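PDB 1N9E: lysyl oxidase from Pichia pastoris, which probably catalyses the oxidative deamination of lysine side chains and other primary amines to aldehydes, using copper and a topaquinone cofactor. Local coordinates for residues Phe249-Asp254 with Trp263-Tyr268; Glu575-Glu580 with Leu642-His647. All coordinates share one frame; numbering follows the deposited sequence.

Contact 1: residues Phe249-Asp254 with Trp263-Tyr268; sequences FFFKFD and WKMLEY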
loop_
_atom_site.group_PDB
_atom_site.type_symbol
_atom_site.label_atom_id
_atom_site.label_comp_id
_atom_site.label_asym_id
_atom_site.label_seq_id
_atom_site.Cartn_x
_atom_site.Cartn_y
_atom_site.Cartn_z
ATOM N N PHE A 249 13.607 -13.669 34.251
ATOM C CA PHE A 249 13.802 -13.262 35.640
ATOM C C PHE A 249 13.312 -11.814 35.796
ATOM O O PHE A 249 13.774 -10.923 35.091
ATOM C CB PHE A 249 15.273 -13.379 36.105
ATOM C CG PHE A 249 15.414 -13.039 37.557
ATOM C CD1 PHE A 249 15.216 -14.007 38.520
ATOM C CD2 PHE A 249 15.727 -11.747 37.953
ATOM C CE1 PHE A 249 15.334 -13.698 39.870
ATOM C CE2 PHE A 249 15.846 -11.436 39.303
ATOM C CZ PHE A 249 15.647 -12.419 40.253
ATOM N N PHE A 250 12.378 -11.581 36.718
ATOM C CA PHE A 250 11.778 -10.256 36.856
ATOM C C PHE A 250 11.836 -9.733 38.275
ATOM O O PHE A 250 12.064 -10.489 39.204
ATOM C CB PHE A 250 10.313 -10.337 36.438
ATOM C CG PHE A 250 10.104 -10.959 35.073
ATOM C CD1 PHE A 250 9.696 -12.282 34.948
ATOM C CD2 PHE A 250 10.318 -10.218 33.920
ATOM C CE1 PHE A 250 9.503 -12.862 33.687
ATOM C CE2 PHE A 250 10.128 -10.785 32.653
ATOM C CZ PHE A 250 9.722 -12.105 32.539
ATOM N N PHE A 251 11.621 -8.430 38.435
ATOM C CA PHE A 251 11.590 -7.846 39.766
ATOM C C PHE A 251 10.754 -6.577 39.769
ATOM O O PHE A 251 10.412 -6.048 38.709
ATOM C CB PHE A 251 13.015 -7.559 40.246
ATOM C CG PHE A 251 13.877 -6.903 39.213
ATOM C CD1 PHE A 251 13.896 -5.534 39.082
ATOM C CD2 PHE A 251 14.673 -7.665 38.367
ATOM C CE1 PHE A 251 14.692 -4.915 38.128
ATOM C CE2 PHE A 251 15.469 -7.052 37.412
ATOM C CZ PHE A 251 15.479 -5.678 37.290
ATOM N N LYS A 252 10.432 -6.097 40.965
ATOM C CA LYS A 252 9.612 -4.910 41.122
ATOM C C LYS A 252 10.236 -4.122 42.248
ATOM O O LYS A 252 10.578 -4.695 43.289
ATOM C CB LYS A 252 8.177 -5.299 41.506
ATOM C CG LYS A 252 7.209 -4.110 41.627
ATOM C CD LYS A 252 5.897 -4.543 42.271
ATOM C CE LYS A 252 4.947 -3.374 42.395
ATOM N NZ LYS A 252 3.696 -3.776 43.097
ATOM N N PHE A 253 10.390 -2.828 42.049
ATOM C CA PHE A 253 10.976 -2.001 43.094
ATOM C C PHE A 253 10.242 -0.705 43.350
ATOM O O PHE A 253 9.480 -0.196 42.524
ATOM C CB PHE A 253 12.480 -1.744 42.858
ATOM C CG PHE A 253 12.806 -1.048 41.557
ATOM C CD1 PHE A 253 13.021 0.324 41.518
ATOM C CD2 PHE A 253 12.907 -1.771 40.377
ATOM C CE1 PHE A 253 13.328 0.979 40.324
ATOM C CE2 PHE A 253 13.212 -1.127 39.178
ATOM C CZ PHE A 253 13.423 0.247 39.146
ATOM N N ASP A 254 10.495 -0.175 44.535
ATOM C CA ASP A 254 9.939 1.078 44.964
ATOM C C ASP A 254 11.050 2.121 44.855
ATOM O O ASP A 254 12.078 2.017 45.523
ATOM C CB ASP A 254 9.488 0.884 46.430
ATOM C CG ASP A 254 8.995 2.155 47.106
ATOM O OD1 ASP A 254 9.035 3.246 46.519
ATOM O OD2 ASP A 254 8.535 2.133 48.280
ATOM N N TRP A 263 14.969 3.723 48.537
ATOM C CA TRP A 263 14.461 2.848 47.478
ATOM C C TRP A 263 14.636 1.404 47.929
ATOM O O TRP A 263 15.605 1.074 48.612
ATOM C CB TRP A 263 15.215 3.102 46.187
ATOM C CG TRP A 263 14.932 4.455 45.584
ATOM C CD1 TRP A 263 14.206 5.480 46.131
ATOM C CD2 TRP A 263 15.378 4.917 44.307
ATOM N NE1 TRP A 263 14.180 6.549 45.264
ATOM C CE2 TRP A 263 14.892 6.227 44.137
ATOM C CE3 TRP A 263 16.148 4.349 43.282
ATOM C CZ2 TRP A 263 15.147 6.978 42.989
ATOM C CZ3 TRP A 263 16.400 5.098 42.140
ATOM C CH2 TRP A 263 15.905 6.395 42.003
ATOM N N LYS A 264 13.709 0.531 47.558
ATOM C CA LYS A 264 13.826 -0.849 48.002
ATOM C C LYS A 264 13.249 -1.817 47.004
ATOM O O LYS A 264 12.292 -1.496 46.311
ATOM C CB LYS A 264 13.183 -1.068 49.372
ATOM C CG LYS A 264 11.855 -0.397 49.592
ATOM C CD LYS A 264 11.510 -0.430 51.086
ATOM C CE LYS A 264 10.841 0.859 51.560
ATOM N NZ LYS A 264 10.863 0.961 53.054
ATOM N N MET A 265 13.844 -3.001 46.940
ATOM C CA MET A 265 13.298 -4.049 46.091
ATOM C C MET A 265 12.060 -4.592 46.779
ATOM O O MET A 265 12.078 -4.877 47.991
ATOM C CB MET A 265 14.321 -5.162 45.864
ATOM C CG MET A 265 13.961 -6.072 44.720
ATOM S SD MET A 265 14.021 -5.190 43.115
ATOM C CE MET A 265 15.721 -4.815 43.026
ATOM N N LEU A 266 10.976 -4.737 46.015
ATOM C CA LEU A 266 9.714 -5.200 46.563
ATOM C C LEU A 266 9.467 -6.673 46.285
ATOM O O LEU A 266 9.029 -7.411 47.167
ATOM C CB LEU A 266 8.537 -4.389 45.988
ATOM C CG LEU A 266 8.553 -2.884 46.281
ATOM C CD1 LEU A 266 7.585 -2.120 45.394
ATOM C CD2 LEU A 266 8.233 -2.677 47.769
ATOM N N GLU A 267 9.746 -7.105 45.058
ATOM C CA GLU A 267 9.475 -8.488 44.678
ATOM C C GLU A 267 10.502 -9.009 43.699
ATOM O O GLU A 267 11.055 -8.232 42.933
ATOM C CB GLU A 267 8.115 -8.597 43.968
ATOM C CG GLU A 267 6.929 -8.094 44.770
ATOM C CD GLU A 267 5.634 -8.118 43.979
ATOM O OE1 GLU A 267 4.552 -8.127 44.616
ATOM O OE2 GLU A 267 5.693 -8.126 42.727
ATOM N N TYR A 268 10.744 -10.319 43.747
ATOM C CA TYR A 268 11.445 -11.034 42.669
ATOM C C TYR A 268 10.353 -11.926 42.115
ATOM O O TYR A 268 9.578 -12.505 42.875
ATOM C CB TYR A 268 12.674 -11.843 43.156
ATOM C CG TYR A 268 13.781 -10.906 43.552
ATOM C CD1 TYR A 268 14.129 -10.731 44.890
ATOM C CD2 TYR A 268 14.487 -10.173 42.582
ATOM C CE1 TYR A 268 15.154 -9.853 45.240
ATOM C CE2 TYR A 268 15.502 -9.303 42.926
ATOM C CZ TYR A 268 15.835 -9.144 44.266
ATOM O OH TYR A 268 16.855 -8.269 44.623
HETATM O O HOH W 1 4.606 -5.090 45.384
#
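F249-D254 and W263-Y268 pair as the antiparallel arms of a beta hairpin, their strand axes approaching to 4.3 Å at 150°, and a classic beta bulge interrupts the register where L266 and E267 both face K252. The evidence is the double acceptance at K252 O: L266 N lies 2.8 Å from K252 O and E267 N lies 3.1 Å from K252 O. K252 N returns a bond to E267 O; beyond the bulge, D254 and K264 form a hydrogen-bonded pair in both directions. F251, F253, M265 and Y268 share one face of the sheet, against helix 176-190, while helix 193-203 meets F249 and Y268. F249 crosses Y268 obliquely, its CZ 3.4 Å from Y268 CD2. M265 makes a Met-aromatic contact: the bend at its chi2 (66°) carries SD back toward the first strand, where SD sits 5.0 Å from the centroid of the F251 ring and 57° off its normal, with the CB atoms of F251 and F253 also in contact. L266 points toward the other strand from the bulge, and its CD1 lies 3.6 Å from D254 N, beside the CB of D254 and CE of K252. Cutting L266 back to an alanine would probably open a gap beside the D254 backbone and take away the apolar cover of the K252 and D254 side chains. On the face opposite F251 and F253, K252 and E267 run side by side. Their charged ends stay apart, K252 NZ being 4.7 Å from E267 OE1, and a water joins them: it accepts from K252 NZ at 2.8 Å and donates weakly to E267 OE1.

Contact 2: residues Glu575-Glu580 with Leu642-His647; sequences EVLEKE and LFLTKH. With CA (calcium ion), chain O.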
loop_
_atom_site.group_PDB
_atom_site.type_symbol
_atom_site.label_atom_id
_atom_site.label_comp_id
_atom_site.label_asym_id
_atom_site.label_seq_id
_atom_site.Cartn_x
_atom_site.Cartn_y
_atom_site.Cartn_z
ATOM N N GLU A 575 -21.872 14.267 3.892
ATOM C CA GLU A 575 -22.215 14.652 5.259
ATOM C C GLU A 575 -21.139 15.594 5.752
ATOM O O GLU A 575 -19.948 15.300 5.628
ATOM C CB GLU A 575 -22.288 13.418 6.173
ATOM C CG GLU A 575 -23.263 12.356 5.682
ATOM C CD GLU A 575 -23.435 11.182 6.644
ATOM O OE1 GLU A 575 -22.568 10.977 7.526
ATOM O OE2 GLU A 575 -24.445 10.461 6.516
ATOM N N VAL A 576 -21.542 16.730 6.311
ATOM C CA VAL A 576 -20.581 17.654 6.880
ATOM C C VAL A 576 -20.301 17.253 8.325
ATOM O O VAL A 576 -21.239 16.947 9.075
ATOM C CB VAL A 576 -21.111 19.110 6.845
ATOM C CG1 VAL A 576 -20.153 20.041 7.569
ATOM C CG2 VAL A 576 -21.333 19.574 5.404
ATOM N N LEU A 577 -19.028 17.245 8.727
ATOM C CA LEU A 577 -18.641 16.927 10.108
ATOM C C LEU A 577 -18.742 18.267 10.814
ATOM O O LEU A 577 -17.858 19.098 10.715
ATOM C CB LEU A 577 -17.215 16.378 10.131
ATOM C CG LEU A 577 -17.112 15.047 9.378
ATOM C CD1 LEU A 577 -15.691 14.671 9.025
ATOM C CD2 LEU A 577 -17.761 13.943 10.197
ATOM N N GLU A 578 -19.842 18.470 11.536
ATOM C CA GLU A 578 -20.154 19.806 12.043
ATOM C C GLU A 578 -19.375 20.277 13.260
ATOM O O GLU A 578 -19.091 21.476 13.394
ATOM C CB GLU A 578 -21.649 19.868 12.397
ATOM C CG GLU A 578 -22.577 19.706 11.209
ATOM C CD GLU A 578 -22.598 20.911 10.292
ATOM O OE1 GLU A 578 -21.949 21.940 10.606
ATOM O OE2 GLU A 578 -23.275 20.827 9.241
ATOM N N LYS A 579 -19.041 19.341 14.136
ATOM C CA LYS A 579 -18.379 19.676 15.389
ATOM C C LYS A 579 -17.341 18.633 15.731
ATOM O O LYS A 579 -17.380 17.531 15.210
ATOM C CB LYS A 579 -19.384 19.706 16.545
ATOM C CG LYS A 579 -20.307 20.919 16.557
ATOM C CD LYS A 579 -21.605 20.641 15.821
ATOM C CE LYS A 579 -22.588 21.808 15.956
ATOM N NZ LYS A 579 -23.839 21.618 15.155
ATOM N N GLU A 580 -16.418 18.994 16.618
ATOM C CA GLU A 580 -15.435 18.030 17.099
ATOM C C GLU A 580 -16.172 16.840 17.730
ATOM O O GLU A 580 -17.151 17.009 18.477
ATOM C CB GLU A 580 -14.482 18.680 18.107
ATOM C CG GLU A 580 -13.592 19.744 17.494
ATOM C CD GLU A 580 -12.843 20.543 18.545
ATOM O OE1 GLU A 580 -13.350 20.625 19.686
ATOM O OE2 GLU A 580 -11.757 21.085 18.246
ATOM N N LEU A 642 -8.351 8.592 13.418
ATOM C CA LEU A 642 -8.085 9.998 13.150
ATOM C C LEU A 642 -9.005 10.899 13.961
ATOM O O LEU A 642 -10.094 10.499 14.348
ATOM C CB LEU A 642 -8.341 10.260 11.638
ATOM C CG LEU A 642 -8.461 11.609 10.913
ATOM C CD1 LEU A 642 -8.190 11.442 9.420
ATOM C CD2 LEU A 642 -9.824 12.250 11.107
ATOM N N PHE A 643 -8.543 12.122 14.207
ATOM C CA PHE A 643 -9.385 13.121 14.844
ATOM C C PHE A 643 -9.317 14.435 14.097
ATOM O O PHE A 643 -8.295 14.757 13.494
ATOM C CB PHE A 643 -8.856 13.391 16.268
ATOM C CG PHE A 643 -9.026 12.231 17.208
ATOM C CD1 PHE A 643 -8.060 11.233 17.285
ATOM C CD2 PHE A 643 -10.152 12.137 18.014
ATOM C CE1 PHE A 643 -8.215 10.162 18.153
ATOM C CE2 PHE A 643 -10.322 11.054 18.899
ATOM C CZ PHE A 643 -9.341 10.063 18.961
ATOM N N LEU A 644 -10.405 15.208 14.142
ATOM C CA LEU A 644 -10.428 16.525 13.506
ATOM C C LEU A 644 -10.667 17.543 14.604
ATOM O O LEU A 644 -11.629 17.408 15.359
ATOM C CB LEU A 644 -11.568 16.603 12.491
ATOM C CG LEU A 644 -11.448 15.679 11.283
ATOM C CD1 LEU A 644 -12.716 15.794 10.447
ATOM C CD2 LEU A 644 -10.201 16.050 10.474
ATOM N N THR A 645 -9.802 18.547 14.702
ATOM C CA THR A 645 -9.975 19.609 15.695
ATOM C C THR A 645 -9.865 20.990 15.080
ATOM O O THR A 645 -9.360 21.183 13.958
ATOM C CB THR A 645 -8.985 19.516 16.860
ATOM O OG1 THR A 645 -7.654 19.768 16.392
ATOM C CG2 THR A 645 -8.958 18.099 17.445
ATOM N N LYS A 646 -10.353 21.962 15.833
ATOM C CA LYS A 646 -10.144 23.367 15.458
ATOM C C LYS A 646 -8.722 23.764 15.809
ATOM O O LYS A 646 -8.270 23.584 16.950
ATOM C CB LYS A 646 -11.130 24.254 16.234
ATOM C CG LYS A 646 -10.953 25.755 16.007
ATOM C CD LYS A 646 -11.931 26.477 17.002
ATOM C CE LYS A 646 -11.896 27.980 16.913
ATOM N NZ LYS A 646 -13.031 28.498 17.760
ATOM N N HIS A 647 -7.996 24.308 14.835
ATOM C CA HIS A 647 -6.640 24.742 15.089
ATOM C C HIS A 647 -6.481 25.733 16.242
ATOM O O HIS A 647 -7.239 26.706 16.351
ATOM C CB HIS A 647 -6.015 25.402 13.856
ATOM C CG HIS A 647 -4.625 25.876 14.118
ATOM N ND1 HIS A 647 -4.343 27.131 14.627
ATOM C CD2 HIS A 647 -3.433 25.257 13.955
ATOM C CE1 HIS A 647 -3.036 27.261 14.759
ATOM N NE2 HIS A 647 -2.461 26.139 14.357
HETATM CA CA CA O . -11.398 21.979 20.429
HETATM O O HOH W 2 -9.434 22.605 19.377
HETATM O O HOH W 3 -10.115 22.931 22.288
#
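The flat carboxylate of E580 has T645 CB off one face, 3.5 Å from E580 OE2, and K646 N slightly to the other side of its plane, while a calcium ion lies close to that plane at the edge formed by the two oxygens. K646 N reaches E580 OE2 at 2.9 Å on the anti lone pair, the one turned away from OE1, and the bond is nearly straight at 173°. With the calcium 2.5 Å from E580 OE1 and 2.4 Å from E580 OE2, the metal and the N-H together fix the rotation of the group. The extended chain beyond CG (chi2 170°) carries the carboxylate this far, passing L644 O with CG on the way. Farther back, L577 and L644 cross at about a right angle, and their CD1 atoms meet at 3.5 Å, tighter than usual for two methyl groups; A547 and the strand 593-599 border this apolar patch. Water 2 is bound 2.3 Å from the calcium and lies 2.9 Å from K646 O, where it can also link the strand to the metal. F673 O, D675 and E677 join E580 and two waters in a seven-atom shell, one of the two calcium sites seen in this copper amine oxidase enzyme domain.

Contact 1 and contact 2 lie in different regions of the chain, with centres 46 Å apart and nearest atoms about 31 Å apart; they do not touch. Their strands also differ: 249-254 and 264-270 against 566-576 and 642-646. Contact 1 is local and only partly buried: a hairpin within a five-stranded antiparallel sheet, apolar toward the helices and charged on the other face, where E267 packs on W561 of the second subunit. Contact 2 is buried and joins segments 62 residues apart in sequence within the enzyme domain. Backbone pairing holds the first, burying 628 Å²; the second buries 186 Å² and relies on a leucine pair and one carboxylate shared between a backbone N-H and a metal.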